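Local coordinates for Galactose/lactose metabolism regulatory protein GAL80 (Saccharomyces cerevisiae, PDB 3BTV) that represses the yeast galactose and lactose metabolic genes by binding the activator GAL4 and blocking its transcriptional activation when no inducing sugar is present, at residues 190-195 against 199-204; 48-53 against 370-375. The protein carries 1 engineered substitution. One frame throughout, in Å; residues are numbered along the deposited sequence.

Contact 1: 190-195 against 199-204; sequences YERPVK and YIYEIG
Arg192 and Tyr201 carry nearly all of this contact, the arginine reaching from a short strand onto a face of a tyrosine held at the end of a 3-10 turn. Both segments belong to the Gal80p C-terminal domain, beside its small three-stranded sheet. Just before Arg192, Glu191 OE2 forms a salt bridge with Arg252 NE. Arg192 extends with CG opposite its backbone N (chi1 -178°), and a bend at chi3 (-45°) lays the end of the side chain down on the ring. Arg192 NE sits 3.1 Å above the plane of the Tyr201 ring, over its centre. The guanidinium lies flat, its plane only 13° from that of the ring, and Arg192 CZ is 3.7 Å from the Tyr201 ring centroid, a cation-pi stack. The two side chains run in opposite senses, which puts Arg192 CG by Tyr201 OH at one end and Arg192 NH2 3.5 Å from Tyr201 CB at the other. Pro193 follows with a marginal touch, its CD 4.4 Å from Tyr201 OH. On the opposite face of the ring lies CB of Ile200, from the tyrosine's own segment.

Hydrogen bonds from Arg192 NE to Gln243 OE1 and from Arg192 NH2 to Pro258 O also hold the guanidinium, while the backbone of Arg192 pairs with strand 242-246. A leucine in place of Tyr201 would probably cost the guanidinium its cation-pi partner and leave that face of the positive charge without aromatic cover. The buried positive charge thus has polar partners from the three-stranded sheet and a ring's pi cloud over one face, a combination that fastens the loop leading to helix 209-225 against strand 191-193.

Contact 2: 48-53 against 370-375; sequences SQFQIT and RLYQSI
The ring of Phe50 receives the edge of Tyr372 over one face, with CD2 of the tyrosine 3.8 Å above its plane and displaced toward the rim. At the edge of the same phenylalanine, near its plane, is CG2 of Ile375, 4.2 Å from Phe50 CZ. Seen from Tyr372, Phe50 CE1 lies in the ring plane, at the edge. The pair is therefore T-shaped, with ring planes at 84° and centroids 5.3 Å apart.

Phe50 CE1 also comes within 3.7 Å of the backbone O of Tyr372, so a main-chain carbonyl of the helix also borders the ring. With chi1 at -65°, Phe50 CG stands opposite its own carbonyl carbon, and the ring is carried from strand 50-56 toward helix 363-380. Beyond the aromatic pair, the side chains of Gln49 and Gln373 come close at the margin. In the helix, Ser374 OG donates to Leu371 O (2.9 Å), which also accepts from Ile375 N on the same face of the carbonyl.

Phe50 and Tyr372 both pack on Ile43 of helix 39-45, and Tyr372 OH is hydrogen-bonded to His39 ND1. The helix thus meets the parallel Rossmann sheet through aromatic and aliphatic groups, with no hydrogen bond between the two segments, while the tyrosine's polar end is satisfied within the Rossmann domain.

How the contacts relate
From the N terminus, the chain first enters the Rossmann fold, where strand 50-56 supplies the first half of contact 2. It then completes the parallel sheet and passes into the C-terminal part, where contact 1 closes a tight local loop across three residues and holds the loop after strand 191-193 to that strand, beside the small three-stranded sheet. The large mixed sheet continues to form before helix 363-380 returns to strand 50-56 and closes contact 2 over 316 intervening residues, joining that helix to the Rossmann domain. Contact 1 is nested within that long loop; the two do not cross. Their centres are 34 Å apart and their nearest atoms about 18 Å, so they do not touch.

Contact 1: 190-195 against 199-204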
ATOM      1  N   TYR B 190     -13.518 -14.351  -6.691  1.00 52.97           N
ATOM      2  CA  TYR B 190     -13.596 -15.707  -7.247  1.00 57.25           C
ATOM      3  C   TYR B 190     -15.013 -16.151  -7.623  1.00 59.10           C
ATOM      4  O   TYR B 190     -15.220 -17.273  -8.080  1.00 69.74           O
ATOM      5  CB  TYR B 190     -13.001 -16.710  -6.261  1.00 67.37           C
ATOM      6  CG  TYR B 190     -11.536 -16.491  -5.976  1.00 66.81           C
ATOM      7  CD1 TYR B 190     -11.119 -15.785  -4.850  1.00 65.35           C
ATOM      8  CD2 TYR B 190     -10.568 -16.990  -6.835  1.00 62.37           C
ATOM      9  CE1 TYR B 190      -9.769 -15.591  -4.591  1.00 56.60           C
ATOM     10  CE2 TYR B 190      -9.229 -16.804  -6.592  1.00 53.25           C
ATOM     11  CZ  TYR B 190      -8.829 -16.102  -5.470  1.00 67.14           C
ATOM     12  OH  TYR B 190      -7.488 -15.917  -5.231  1.00 59.89           O
ATOM     13  N   GLU B 191     -15.993 -15.278  -7.437  1.00 68.11           N
ATOM     14  CA  GLU B 191     -17.374 -15.679  -7.662  1.00 78.11           C
ATOM     15  C   GLU B 191     -18.233 -14.583  -8.271  1.00 86.96           C
ATOM     16  O   GLU B 191     -18.000 -13.390  -8.056  1.00 78.66           O
ATOM     17  CB  GLU B 191     -18.015 -16.155  -6.356  1.00 82.40           C
ATOM     18  CG  GLU B 191     -17.443 -17.444  -5.792  1.00 85.97           C
ATOM     19  CD  GLU B 191     -17.863 -17.667  -4.350  1.00 99.72           C
ATOM     20  OE1 GLU B 191     -18.461 -16.746  -3.755  1.00 80.57           O
ATOM     21  OE2 GLU B 191     -17.596 -18.756  -3.805  1.00112.20           O
ATOM     22  N   ARG B 192     -19.235 -15.012  -9.032  1.00 90.11           N
ATOM     23  CA  ARG B 192     -20.222 -14.110  -9.597  1.00 88.40           C
ATOM     24  C   ARG B 192     -21.593 -14.727  -9.432  1.00100.46           C
ATOM     25  O   ARG B 192     -21.769 -15.912  -9.689  1.00 99.70           O
ATOM     26  CB  ARG B 192     -19.956 -13.878 -11.080  1.00 77.89           C
ATOM     27  CG  ARG B 192     -20.933 -12.909 -11.728  1.00 79.64           C
ATOM     28  CD  ARG B 192     -20.779 -12.923 -13.229  1.00 81.37           C
ATOM     29  NE  ARG B 192     -19.376 -12.876 -13.630  1.00 79.73           N
ATOM     30  CZ  ARG B 192     -18.944 -13.183 -14.849  1.00 81.55           C
ATOM     31  NH1 ARG B 192     -19.808 -13.560 -15.779  1.00 83.31           N
ATOM     32  NH2 ARG B 192     -17.654 -13.121 -15.140  1.00 67.37           N
ATOM     33  N   PRO B 193     -22.570 -13.926  -8.988  1.00104.04           N
ATOM     34  CA  PRO B 193     -23.972 -14.361  -8.947  1.00101.30           C
ATOM     35  C   PRO B 193     -24.516 -14.638 -10.348  1.00 96.16           C
ATOM     36  O   PRO B 193     -24.383 -13.794 -11.234  1.00 87.45           O
ATOM     37  CB  PRO B 193     -24.691 -13.160  -8.327  1.00 80.02           C
ATOM     38  CG  PRO B 193     -23.632 -12.459  -7.527  1.00 78.03           C
ATOM     39  CD  PRO B 193     -22.368 -12.628  -8.322  1.00 86.38           C
ATOM     40  N   VAL B 194     -25.114 -15.809 -10.544  1.00122.52           N
ATOM     41  CA  VAL B 194     -25.680 -16.175 -11.838  1.00126.87           C
ATOM     42  C   VAL B 194     -26.584 -15.071 -12.380  1.00117.69           C
ATOM     43  O   VAL B 194     -26.639 -14.836 -13.586  1.00119.67           O
ATOM     44  CB  VAL B 194     -26.477 -17.487 -11.745  1.00128.51           C
ATOM     45  CG1 VAL B 194     -27.571 -17.369 -10.693  1.00126.35           C
ATOM     46  CG2 VAL B 194     -27.058 -17.855 -13.100  1.00138.18           C
ATOM     47  N   LYS B 195     -27.275 -14.388 -11.472  1.00112.02           N
ATOM     48  CA  LYS B 195     -28.214 -13.330 -11.826  1.00130.61           C
ATOM     49  C   LYS B 195     -27.521 -12.066 -12.348  1.00127.22           C
ATOM     50  O   LYS B 195     -28.183 -11.137 -12.808  1.00132.58           O
ATOM     51  CB  LYS B 195     -29.082 -12.989 -10.607  1.00151.57           C
ATOM     52  CG  LYS B 195     -30.122 -11.894 -10.825  1.00158.89           C
ATOM     53  CD  LYS B 195     -30.681 -11.402  -9.491  1.00155.26           C
ATOM     54  CE  LYS B 195     -31.659 -10.248  -9.670  1.00152.60           C
ATOM     55  NZ  LYS B 195     -32.942 -10.688 -10.283  1.00152.75           N
ATOM     56  N   TYR B 199     -22.152  -8.036 -18.923  1.00 73.37           N
ATOM     57  CA  TYR B 199     -21.393  -6.887 -19.419  1.00 78.56           C
ATOM     58  C   TYR B 199     -20.527  -6.218 -18.353  1.00 77.03           C
ATOM     59  O   TYR B 199     -19.577  -5.509 -18.682  1.00 90.34           O
ATOM     60  CB  TYR B 199     -22.323  -5.848 -20.047  1.00 76.18           C
ATOM     61  CG  TYR B 199     -22.963  -4.897 -19.060  1.00101.06           C
ATOM     62  CD1 TYR B 199     -22.415  -3.640 -18.824  1.00118.01           C
ATOM     63  CD2 TYR B 199     -24.120  -5.246 -18.373  1.00105.83           C
ATOM     64  CE1 TYR B 199     -22.998  -2.760 -17.928  1.00119.68           C
ATOM     65  CE2 TYR B 199     -24.710  -4.373 -17.473  1.00101.99           C
ATOM     66  CZ  TYR B 199     -24.144  -3.132 -17.255  1.00108.38           C
ATOM     67  OH  TYR B 199     -24.720  -2.257 -16.364  1.00111.61           O
ATOM     68  N   ILE B 200     -20.866  -6.432 -17.085  1.00 77.20           N
ATOM     69  CA  ILE B 200     -20.118  -5.853 -15.973  1.00 74.22           C
ATOM     70  C   ILE B 200     -18.713  -6.443 -15.880  1.00 76.23           C
ATOM     71  O   ILE B 200     -17.845  -5.891 -15.205  1.00 71.33           O
ATOM     72  CB  ILE B 200     -20.819  -6.135 -14.636  1.00 69.41           C
ATOM     73  CG1 ILE B 200     -22.322  -5.903 -14.757  1.00 86.23           C
ATOM     74  CG2 ILE B 200     -20.241  -5.284 -13.543  1.00 61.21           C
ATOM     75  CD1 ILE B 200     -23.078  -6.242 -13.491  1.00 92.99           C
ATOM     76  N   TYR B 201     -18.505  -7.566 -16.565  1.00 70.31           N
ATOM     77  CA  TYR B 201     -17.292  -8.359 -16.437  1.00 67.45           C
ATOM     78  C   TYR B 201     -16.471  -8.413 -17.717  1.00 64.32           C
ATOM     79  O   TYR B 201     -15.518  -9.187 -17.816  1.00 64.17           O
ATOM     80  CB  TYR B 201     -17.668  -9.775 -16.007  1.00 54.27           C
ATOM     81  CG  TYR B 201     -18.513  -9.782 -14.758  1.00 63.13           C
ATOM     82  CD1 TYR B 201     -19.896  -9.878 -14.828  1.00 59.80           C
ATOM     83  CD2 TYR B 201     -17.925  -9.657 -13.504  1.00 72.11           C
ATOM     84  CE1 TYR B 201     -20.673  -9.863 -13.676  1.00 74.96           C
ATOM     85  CE2 TYR B 201     -18.686  -9.644 -12.350  1.00 63.00           C
ATOM     86  CZ  TYR B 201     -20.057  -9.747 -12.441  1.00 74.17           C
ATOM     87  OH  TYR B 201     -20.806  -9.737 -11.291  1.00 67.80           O
ATOM     88  N   GLU B 202     -16.848  -7.591 -18.689  1.00 51.79           N
ATOM     89  CA  GLU B 202     -16.214  -7.590 -20.003  1.00 69.92           C
ATOM     90  C   GLU B 202     -15.514  -6.257 -20.185  1.00 68.27           C
ATOM     91  O   GLU B 202     -16.116  -5.216 -19.947  1.00 57.89           O
ATOM     92  CB  GLU B 202     -17.276  -7.799 -21.097  1.00 56.31           C
ATOM     93  CG  GLU B 202     -16.880  -7.293 -22.484  1.00117.15           C
ATOM     94  CD  GLU B 202     -15.787  -8.124 -23.141  1.00124.75           C
ATOM     95  OE1 GLU B 202     -15.594  -9.295 -22.746  1.00122.04           O
ATOM     96  OE2 GLU B 202     -15.122  -7.603 -24.062  1.00117.17           O
ATOM     97  N   ILE B 203     -14.247  -6.281 -20.597  1.00 60.21           N
ATOM     98  CA  ILE B 203     -13.459  -5.048 -20.649  1.00 73.66           C
ATOM     99  C   ILE B 203     -14.047  -4.083 -21.685  1.00 76.72           C
ATOM    100  O   ILE B 203     -14.666  -4.509 -22.668  1.00 70.98           O
ATOM    101  CB  ILE B 203     -11.963  -5.326 -20.940  1.00 81.82           C
ATOM    102  CG1 ILE B 203     -11.113  -4.091 -20.623  1.00 93.60           C
ATOM    103  CG2 ILE B 203     -11.772  -5.773 -22.380  1.00 86.16           C
ATOM    104  CD1 ILE B 203      -9.802  -4.047 -21.366  1.00120.33           C
ATOM    105  N   GLY B 204     -13.897  -2.782 -21.445  1.00 74.01           N
ATOM    106  CA  GLY B 204     -14.317  -1.786 -22.415  1.00 64.94           C
ATOM    107  C   GLY B 204     -15.779  -1.376 -22.355  1.00 68.79           C
ATOM    108  O   GLY B 204     -16.254  -0.630 -23.208  1.00 70.48           O
TER

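Contact 2: 48-53 against 370-375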
ATOM      1  N   SER B  48     -40.172  21.177  -5.120  1.00 89.09           N
ATOM      2  CA  SER B  48     -40.233  22.595  -5.439  1.00 90.81           C
ATOM      3  C   SER B  48     -39.215  22.952  -6.512  1.00103.42           C
ATOM      4  O   SER B  48     -39.566  23.495  -7.564  1.00113.91           O
ATOM      5  CB  SER B  48     -39.977  23.430  -4.186  1.00 88.48           C
ATOM      6  OG  SER B  48     -40.797  22.995  -3.117  1.00100.46           O
ATOM      7  N   GLN B  49     -37.954  22.627  -6.240  1.00 96.25           N
ATOM      8  CA  GLN B  49     -36.849  23.006  -7.113  1.00 87.56           C
ATOM      9  C   GLN B  49     -36.775  22.200  -8.407  1.00 82.71           C
ATOM     10  O   GLN B  49     -36.158  22.642  -9.375  1.00 80.18           O
ATOM     11  CB  GLN B  49     -35.515  22.893  -6.373  1.00 85.86           C
ATOM     12  CG  GLN B  49     -35.378  23.796  -5.164  1.00 78.59           C
ATOM     13  CD  GLN B  49     -35.659  23.072  -3.866  1.00 87.56           C
ATOM     14  OE1 GLN B  49     -34.871  23.143  -2.924  1.00 90.60           O
ATOM     15  NE2 GLN B  49     -36.781  22.362  -3.811  1.00 94.45           N
ATOM     16  N   PHE B  50     -37.391  21.020  -8.422  1.00 83.20           N
ATOM     17  CA  PHE B  50     -37.319  20.147  -9.590  1.00 80.84           C
ATOM     18  C   PHE B  50     -38.662  19.540  -9.964  1.00 80.54           C
ATOM     19  O   PHE B  50     -39.450  19.163  -9.097  1.00 88.82           O
ATOM     20  CB  PHE B  50     -36.319  19.015  -9.349  1.00 67.35           C
ATOM     21  CG  PHE B  50     -34.895  19.473  -9.188  1.00 63.42           C
ATOM     22  CD1 PHE B  50     -34.332  19.604  -7.926  1.00 63.82           C
ATOM     23  CD2 PHE B  50     -34.114  19.753 -10.297  1.00 68.05           C
ATOM     24  CE1 PHE B  50     -33.019  20.016  -7.768  1.00 56.09           C
ATOM     25  CE2 PHE B  50     -32.801  20.162 -10.151  1.00 56.93           C
ATOM     26  CZ  PHE B  50     -32.251  20.293  -8.884  1.00 71.25           C
ATOM     27  N   GLN B  51     -38.905  19.430 -11.265  1.00 81.43           N
ATOM     28  CA  GLN B  51     -40.082  18.744 -11.772  1.00 75.67           C
ATOM     29  C   GLN B  51     -39.748  17.938 -13.024  1.00 82.50           C
ATOM     30  O   GLN B  51     -39.111  18.444 -13.947  1.00 87.05           O
ATOM     31  CB  GLN B  51     -41.203  19.742 -12.068  1.00 87.82           C
ATOM     32  CG  GLN B  51     -42.103  20.038 -10.879  1.00 92.73           C
ATOM     33  CD  GLN B  51     -42.747  18.786 -10.316  1.00103.49           C
ATOM     34  OE1 GLN B  51     -42.180  18.115  -9.454  1.00123.41           O
ATOM     35  NE2 GLN B  51     -43.943  18.468 -10.799  1.00102.79           N
ATOM     36  N   ILE B  52     -40.185  16.683 -13.047  1.00 85.61           N
ATOM     37  CA  ILE B  52     -39.976  15.819 -14.203  1.00 83.78           C
ATOM     38  C   ILE B  52     -41.035  16.068 -15.272  1.00 86.98           C
ATOM     39  O   ILE B  52     -42.174  15.614 -15.153  1.00 91.50           O
ATOM     40  CB  ILE B  52     -39.977  14.334 -13.792  1.00 74.96           C
ATOM     41  CG1 ILE B  52     -38.738  14.020 -12.944  1.00 72.48           C
ATOM     42  CG2 ILE B  52     -40.017  13.436 -15.011  1.00 69.18           C
ATOM     43  CD1 ILE B  52     -38.688  12.589 -12.430  1.00 64.50           C
ATOM     44  N   THR B  53     -40.650  16.788 -16.321  1.00 87.28           N
ATOM     45  CA  THR B  53     -41.584  17.171 -17.369  1.00 91.43           C
ATOM     46  C   THR B  53     -41.445  16.300 -18.616  1.00 89.66           C
ATOM     47  O   THR B  53     -42.287  16.346 -19.511  1.00 84.15           O
ATOM     48  CB  THR B  53     -41.395  18.643 -17.777  1.00 99.44           C
ATOM     49  OG1 THR B  53     -40.120  18.804 -18.413  1.00101.10           O
ATOM     50  CG2 THR B  53     -41.475  19.550 -16.555  1.00 85.89           C
ATOM     51  N   ARG B 370     -27.736  15.228  -1.912  1.00 52.28           N
ATOM     52  CA  ARG B 370     -26.969  16.421  -1.580  1.00 61.26           C
ATOM     53  C   ARG B 370     -26.367  17.031  -2.835  1.00 57.90           C
ATOM     54  O   ARG B 370     -26.084  18.229  -2.886  1.00 65.37           O
ATOM     55  CB  ARG B 370     -25.891  16.095  -0.533  1.00 56.54           C
ATOM     56  CG  ARG B 370     -26.464  15.938   0.877  1.00 63.77           C
ATOM     57  CD  ARG B 370     -25.511  15.235   1.837  1.00 48.86           C
ATOM     58  NE  ARG B 370     -24.379  16.078   2.230  1.00 86.69           N
ATOM     59  CZ  ARG B 370     -24.205  16.598   3.445  1.00 96.51           C
ATOM     60  NH1 ARG B 370     -25.084  16.366   4.419  1.00 67.92           N
ATOM     61  NH2 ARG B 370     -23.141  17.349   3.690  1.00108.96           N
ATOM     62  N   LEU B 371     -26.183  16.201  -3.855  1.00 49.62           N
ATOM     63  CA  LEU B 371     -25.731  16.687  -5.157  1.00 60.52           C
ATOM     64  C   LEU B 371     -26.834  17.525  -5.823  1.00 63.48           C
ATOM     65  O   LEU B 371     -26.587  18.629  -6.310  1.00 63.42           O
ATOM     66  CB  LEU B 371     -25.334  15.511  -6.055  1.00 51.11           C
ATOM     67  CG  LEU B 371     -24.927  15.847  -7.489  1.00 66.81           C
ATOM     68  CD1 LEU B 371     -23.856  16.934  -7.504  1.00 54.41           C
ATOM     69  CD2 LEU B 371     -24.448  14.588  -8.206  1.00 62.31           C
ATOM     70  N   TYR B 372     -28.049  16.989  -5.843  1.00 52.91           N
ATOM     71  CA  TYR B 372     -29.200  17.718  -6.367  1.00 57.73           C
ATOM     72  C   TYR B 372     -29.389  19.029  -5.625  1.00 62.53           C
ATOM     73  O   TYR B 372     -29.608  20.069  -6.236  1.00 63.29           O
ATOM     74  CB  TYR B 372     -30.476  16.880  -6.267  1.00 57.91           C
ATOM     75  CG  TYR B 372     -30.746  16.055  -7.500  1.00 62.19           C
ATOM     76  CD1 TYR B 372     -30.228  14.775  -7.626  1.00 54.24           C
ATOM     77  CD2 TYR B 372     -31.506  16.565  -8.551  1.00 63.82           C
ATOM     78  CE1 TYR B 372     -30.457  14.025  -8.757  1.00 47.86           C
ATOM     79  CE2 TYR B 372     -31.744  15.818  -9.689  1.00 63.08           C
ATOM     80  CZ  TYR B 372     -31.214  14.548  -9.784  1.00 68.90           C
ATOM     81  OH  TYR B 372     -31.436  13.788 -10.905  1.00 72.12           O
ATOM     82  N   GLN B 373     -29.293  18.972  -4.303  1.00 62.30           N
ATOM     83  CA  GLN B 373     -29.443  20.166  -3.484  1.00 67.85           C
ATOM     84  C   GLN B 373     -28.424  21.230  -3.891  1.00 64.51           C
ATOM     85  O   GLN B 373     -28.770  22.400  -4.062  1.00 70.85           O
ATOM     86  CB  GLN B 373     -29.305  19.823  -1.997  1.00 52.13           C
ATOM     87  CG  GLN B 373     -29.593  20.977  -1.055  1.00 79.39           C
ATOM     88  CD  GLN B 373     -31.078  21.280  -0.933  1.00100.99           C
ATOM     89  OE1 GLN B 373     -31.555  22.316  -1.400  1.00 95.78           O
ATOM     90  NE2 GLN B 373     -31.819  20.367  -0.311  1.00107.72           N
ATOM     91  N   SER B 374     -27.173  20.819  -4.064  1.00 57.04           N
ATOM     92  CA  SER B 374     -26.114  21.760  -4.405  1.00 52.07           C
ATOM     93  C   SER B 374     -26.361  22.375  -5.785  1.00 65.89           C
ATOM     94  O   SER B 374     -25.915  23.489  -6.074  1.00 75.12           O
ATOM     95  CB  SER B 374     -24.731  21.091  -4.322  1.00 61.03           C
ATOM     96  OG  SER B 374     -24.397  20.418  -5.524  1.00 66.10           O
ATOM     97  N   ILE B 375     -27.094  21.656  -6.628  1.00 59.55           N
ATOM     98  CA  ILE B 375     -27.415  22.152  -7.958  1.00 67.49           C
ATOM     99  C   ILE B 375     -28.409  23.315  -7.901  1.00 85.70           C
ATOM    100  O   ILE B 375     -28.129  24.404  -8.402  1.00 87.52           O
ATOM    101  CB  ILE B 375     -27.968  21.037  -8.859  1.00 52.46           C
ATOM    102  CG1 ILE B 375     -26.875  20.014  -9.167  1.00 59.59           C
ATOM    103  CG2 ILE B 375     -28.513  21.628 -10.161  1.00 66.01           C
ATOM    104  CD1 ILE B 375     -27.321  18.884 -10.080  1.00 68.70           C
TER